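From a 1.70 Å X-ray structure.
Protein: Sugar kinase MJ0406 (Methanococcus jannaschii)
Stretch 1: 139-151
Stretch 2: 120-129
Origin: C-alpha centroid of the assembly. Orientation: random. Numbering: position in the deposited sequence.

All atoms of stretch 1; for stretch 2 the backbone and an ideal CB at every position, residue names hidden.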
# COMPACT_ATOMS: atom_id res chain seq x y z
N GLY A 139 -7.04 -18.56 2.30
CA GLY A 139 -6.20 -18.85 1.17
C GLY A 139 -7.04 -18.89 -0.08
O GLY A 139 -7.79 -17.94 -0.36
N ASP A 140 -6.85 -19.93 -0.87
CA ASP A 140 -7.63 -20.15 -2.08
C ASP A 140 -8.66 -21.22 -1.74
O ASP A 140 -8.29 -22.36 -1.42
CB ASP A 140 -6.73 -20.61 -3.21
CG ASP A 140 -7.48 -20.89 -4.47
OD1 ASP A 140 -7.59 -19.99 -5.34
OD2 ASP A 140 -7.99 -22.00 -4.70
N PRO A 141 -9.94 -20.87 -1.74
CA PRO A 141 -10.97 -21.84 -1.33
C PRO A 141 -10.96 -23.15 -2.12
O PRO A 141 -11.16 -24.21 -1.51
CB PRO A 141 -12.27 -21.06 -1.53
CG PRO A 141 -11.84 -19.63 -1.25
CD PRO A 141 -10.53 -19.54 -1.98
N GLU A 142 -10.72 -23.11 -3.42
CA GLU A 142 -10.73 -24.34 -4.22
C GLU A 142 -9.57 -25.24 -3.80
O GLU A 142 -9.74 -26.45 -3.62
CB GLU A 142 -10.68 -24.06 -5.72
CG GLU A 142 -10.52 -25.33 -6.56
CD GLU A 142 -10.35 -25.10 -8.07
OE1 GLU A 142 -9.87 -24.03 -8.51
OE2 GLU A 142 -10.70 -26.02 -8.82
N PHE A 143 -8.39 -24.64 -3.61
CA PHE A 143 -7.23 -25.42 -3.19
C PHE A 143 -7.47 -25.93 -1.76
O PHE A 143 -7.15 -27.07 -1.44
CB PHE A 143 -5.97 -24.55 -3.27
CG PHE A 143 -4.70 -25.27 -2.90
CD1 PHE A 143 -4.01 -26.00 -3.84
CD2 PHE A 143 -4.20 -25.20 -1.60
CE1 PHE A 143 -2.82 -26.66 -3.51
CE2 PHE A 143 -3.01 -25.86 -1.28
CZ PHE A 143 -2.33 -26.59 -2.23
N ASN A 144 -8.09 -25.10 -0.93
CA ASN A 144 -8.36 -25.47 0.46
C ASN A 144 -9.31 -26.66 0.53
O ASN A 144 -9.08 -27.60 1.31
CB ASN A 144 -8.91 -24.28 1.25
CG ASN A 144 -7.84 -23.25 1.60
OD1 ASN A 144 -8.13 -22.11 2.03
ND2 ASN A 144 -6.61 -23.62 1.40
N LEU A 145 -10.33 -26.67 -0.31
CA LEU A 145 -11.22 -27.83 -0.37
C LEU A 145 -10.46 -29.07 -0.84
O LEU A 145 -10.65 -30.16 -0.30
CB LEU A 145 -12.42 -27.56 -1.28
CG LEU A 145 -13.42 -28.71 -1.47
CD1 LEU A 145 -13.99 -29.20 -0.14
CD2 LEU A 145 -14.54 -28.28 -2.40
N LYS A 146 -9.59 -28.93 -1.84
CA LYS A 146 -8.78 -30.07 -2.26
C LYS A 146 -7.98 -30.61 -1.08
O LYS A 146 -7.89 -31.82 -0.91
CB LYS A 146 -7.79 -29.72 -3.37
CG LYS A 146 -8.42 -29.38 -4.71
CD LYS A 146 -7.32 -29.00 -5.69
CE LYS A 146 -7.85 -28.89 -7.11
NZ LYS A 146 -6.87 -28.18 -8.00
N CYS A 147 -7.42 -29.72 -0.27
CA CYS A 147 -6.64 -30.12 0.89
C CYS A 147 -7.49 -30.90 1.89
O CYS A 147 -7.07 -31.97 2.35
CB CYS A 147 -6.00 -28.92 1.59
SG CYS A 147 -4.66 -28.17 0.64
N ALA A 148 -8.68 -30.38 2.17
CA ALA A 148 -9.60 -31.01 3.13
C ALA A 148 -9.99 -32.39 2.63
O ALA A 148 -9.97 -33.34 3.38
CB ALA A 148 -10.83 -30.17 3.34
N LYS A 149 -10.34 -32.48 1.34
CA LYS A 149 -10.83 -33.75 0.79
C LYS A 149 -9.71 -34.79 0.69
O LYS A 149 -9.96 -35.97 0.89
CB LYS A 149 -11.54 -33.52 -0.56
CG LYS A 149 -12.89 -32.82 -0.37
CD LYS A 149 -13.62 -32.49 -1.66
CE LYS A 149 -14.33 -33.69 -2.25
NZ LYS A 149 -15.33 -33.27 -3.28
N LYS A 150 -8.48 -34.36 0.43
CA LYS A 150 -7.35 -35.29 0.42
C LYS A 150 -6.93 -35.77 1.81
O LYS A 150 -6.58 -36.95 2.00
CB LYS A 150 -6.14 -34.64 -0.27
CG LYS A 150 -5.05 -35.63 -0.69
CD LYS A 150 -3.95 -34.91 -1.45
CE LYS A 150 -2.84 -35.86 -1.85
NZ LYS A 150 -3.27 -36.86 -2.85
N ALA A 151 -6.96 -34.86 2.78
CA ALA A 151 -6.49 -35.15 4.13
C ALA A 151 -7.53 -35.88 4.96
O ALA A 151 -7.21 -36.75 5.77
CB ALA A 151 -6.09 -33.87 4.82
N UNK A 120 -1.33 -18.65 -7.90
CA UNK A 120 -0.78 -19.95 -8.27
C UNK A 120 -1.52 -21.15 -7.67
O UNK A 120 -1.36 -22.25 -8.18
CB UNK A 120 0.69 -20.01 -7.85
N UNK A 121 -2.30 -20.97 -6.59
CA UNK A 121 -3.02 -22.11 -6.01
C UNK A 121 -3.84 -22.88 -7.04
O UNK A 121 -3.86 -24.10 -7.02
CB UNK A 121 -3.94 -21.63 -4.89
N UNK A 122 -4.52 -22.18 -7.95
CA UNK A 122 -5.35 -22.87 -8.95
C UNK A 122 -4.54 -23.71 -9.95
O UNK A 122 -5.09 -24.55 -10.65
CB UNK A 122 -6.18 -21.84 -9.72
N UNK A 123 -3.23 -23.47 -10.02
CA UNK A 123 -2.33 -24.28 -10.85
C UNK A 123 -1.82 -25.53 -10.13
O UNK A 123 -1.23 -26.40 -10.76
CB UNK A 123 -1.14 -23.43 -11.30
N UNK A 124 -2.03 -25.60 -8.82
CA UNK A 124 -1.42 -26.62 -7.98
C UNK A 124 -2.43 -27.61 -7.41
O UNK A 124 -3.63 -27.39 -7.41
CB UNK A 124 -0.66 -25.95 -6.83
N UNK A 125 -1.90 -28.73 -6.93
CA UNK A 125 -2.68 -29.70 -6.18
C UNK A 125 -1.92 -30.04 -4.90
O UNK A 125 -0.70 -29.97 -4.87
CB UNK A 125 -2.95 -30.95 -7.01
N UNK A 126 -2.64 -30.32 -3.83
CA UNK A 126 -1.98 -30.63 -2.55
C UNK A 126 -1.16 -31.92 -2.57
O UNK A 126 -1.53 -32.87 -3.25
CB UNK A 126 -3.03 -30.73 -1.44
N UNK A 127 -0.07 -31.96 -1.81
CA UNK A 127 0.67 -33.21 -1.64
C UNK A 127 -0.03 -34.07 -0.62
O UNK A 127 -0.97 -33.61 0.02
CB UNK A 127 2.12 -32.95 -1.22
N UNK A 128 0.41 -35.32 -0.47
CA UNK A 128 0.05 -36.09 0.70
C UNK A 128 0.67 -35.40 1.93
O UNK A 128 1.77 -34.85 1.87
CB UNK A 128 0.52 -37.54 0.57
N UNK A 129 -0.08 -35.40 3.01
CA UNK A 129 0.36 -34.86 4.27
C UNK A 129 0.62 -36.01 5.21
O UNK A 129 -0.16 -36.97 5.25
CB UNK A 129 -0.67 -33.89 4.85

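Position 120 lies in a 3-10 segment with nothing of stretch 1 within 5.5 Å of its ideal CB, so the choice is open. It is His 120, whose ND1 donates to the side chain at 123.

At 121 the CA-to-CB bond points toward stretch 1. The ideal CB lies 3.4 Å from Asp 140 CB, a tight fit, and 3.9 Å from Phe 143 CB, so a larger side chain has to extend alongside these atoms, toward the ring of Phe 143. A large apolar or aromatic group would suit that ring. The residue is Tyr 121; its CD2 lies over one face of the Phe 143 ring, 3.6 Å from Phe 143 CD2. The ring planes meet at 46°, an oblique packing. The contact with Asp 140 is carbon to carbon; its OD2 caps the helix, accepting from Phe 143 N at 2.9 Å.

Position 122 points sideways, its ideal CB 4.5 Å from Glu 142 OE1 and 5.0 Å from Asp 140 OD1. Two acidic groups favour a basic or polar residue. Lys 122 is found, but its end leads away; water 2 links its backbone N to Asp 140 OD1.

Position 123 points away, where many residues would do; Glu 123 OE1 accepts from His 120 ND1 at 2.8 Å.

At 124 the bond runs sideways, with the ideal CB 4.0 Å from Phe 143 CE1. An apolar side chain fits, and Leu 124 supplies it. Leu 124 O sits at the edge of the Phe 143 ring and accepts a weak hydrogen bond from Lys 146 NZ (3.4 Å).

Position 125 has extended backbone angles and points away, but Lys 146 NZ is 4.9 Å from the ideal CB. A short acceptor, Asp, Asn or perhaps Ser, could turn back to it. Asn 125 does: its OD1 accepts from Lys 146 NZ at 2.8 Å.

Position 126 faces Cys 147 SG, Phe 143 CZ and Lys 150 CD. Its phi of -66° permits proline, though a compact aliphatic residue would also fit. Pro 126 packs CB against Cys 147 SG (3.7 Å), CG against Lys 146 CB (3.7 Å) and CD against Phe 143 CE1 (3.9 Å).

Position 127 points away, with nothing of stretch 1 within 5.5 Å of the ideal CB, so many residues would do; phi of -80° also allows proline, and Pro 127 is deposited.

At 128 the bond points sideways, with the ideal CB 4.5 Å from Lys 150 CE; near a lysine's charged end a polar or acidic side chain would suit. Asn 128 ND2 and Lys 150 NZ, both donors, share water 3.

At 129 the bond points toward Ala 151, whose small side chain leaves room for a large apolar group. Phe 129 fills it, CD2 lying 4.2 Å from Ala 151 CB, with Cys 147 SG at its ring edge.

Stretch 2 120-129: HYKELNPPNF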
# COMPACT_ATOMS: atom_id res chain seq x y z
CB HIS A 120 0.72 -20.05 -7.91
CG HIS A 120 1.60 -19.19 -8.75
ND1 HIS A 120 1.78 -19.38 -10.10
CD2 HIS A 120 2.36 -18.11 -8.42
CE1 HIS A 120 2.61 -18.47 -10.57
NE2 HIS A 120 2.98 -17.69 -9.58
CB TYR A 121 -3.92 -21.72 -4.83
CG TYR A 121 -3.18 -21.33 -3.58
CD1 TYR A 121 -3.14 -20.00 -3.16
CD2 TYR A 121 -2.48 -22.28 -2.82
CE1 TYR A 121 -2.46 -19.63 -2.03
CE2 TYR A 121 -1.79 -21.90 -1.68
CZ TYR A 121 -1.79 -20.57 -1.28
OH TYR A 121 -1.11 -20.17 -0.17
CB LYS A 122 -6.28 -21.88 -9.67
CG LYS A 122 -5.60 -20.84 -10.53
CD LYS A 122 -6.64 -19.87 -11.13
CE LYS A 122 -6.03 -18.56 -11.59
NZ LYS A 122 -5.14 -17.94 -10.56
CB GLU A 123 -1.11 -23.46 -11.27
CG GLU A 123 -1.43 -22.23 -12.12
CD GLU A 123 -0.36 -21.15 -12.01
OE1 GLU A 123 0.80 -21.46 -11.66
OE2 GLU A 123 -0.70 -19.98 -12.28
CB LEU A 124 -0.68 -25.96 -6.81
CG LEU A 124 0.38 -24.91 -7.18
CD1 LEU A 124 0.80 -24.14 -5.95
CD2 LEU A 124 1.59 -25.56 -7.85
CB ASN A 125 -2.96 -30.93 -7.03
CG ASN A 125 -3.95 -30.64 -8.16
OD1 ASN A 125 -5.12 -30.34 -7.92
ND2 ASN A 125 -3.47 -30.68 -9.39
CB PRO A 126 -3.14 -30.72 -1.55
CG PRO A 126 -4.39 -30.89 -2.36
CD PRO A 126 -4.11 -30.36 -3.73
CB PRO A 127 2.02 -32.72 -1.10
CG PRO A 127 1.69 -31.53 -0.32
CD PRO A 127 0.53 -30.86 -1.04
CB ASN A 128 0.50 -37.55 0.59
CG ASN A 128 -0.27 -38.32 -0.48
OD1 ASN A 128 0.30 -38.78 -1.47
ND2 ASN A 128 -1.59 -38.45 -0.29
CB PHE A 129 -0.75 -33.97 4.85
CG PHE A 129 -1.13 -32.81 3.97
CD1 PHE A 129 -0.30 -31.72 3.85
CD2 PHE A 129 -2.32 -32.82 3.25
CE1 PHE A 129 -0.65 -30.65 3.05
CE2 PHE A 129 -2.65 -31.74 2.45
CZ PHE A 129 -1.81 -30.67 2.37
O HOH W 1 -6.09 -25.81 -6.78
O HOH W 2 -5.43 -19.30 -7.05
O HOH W 3 -4.28 -39.13 -1.72
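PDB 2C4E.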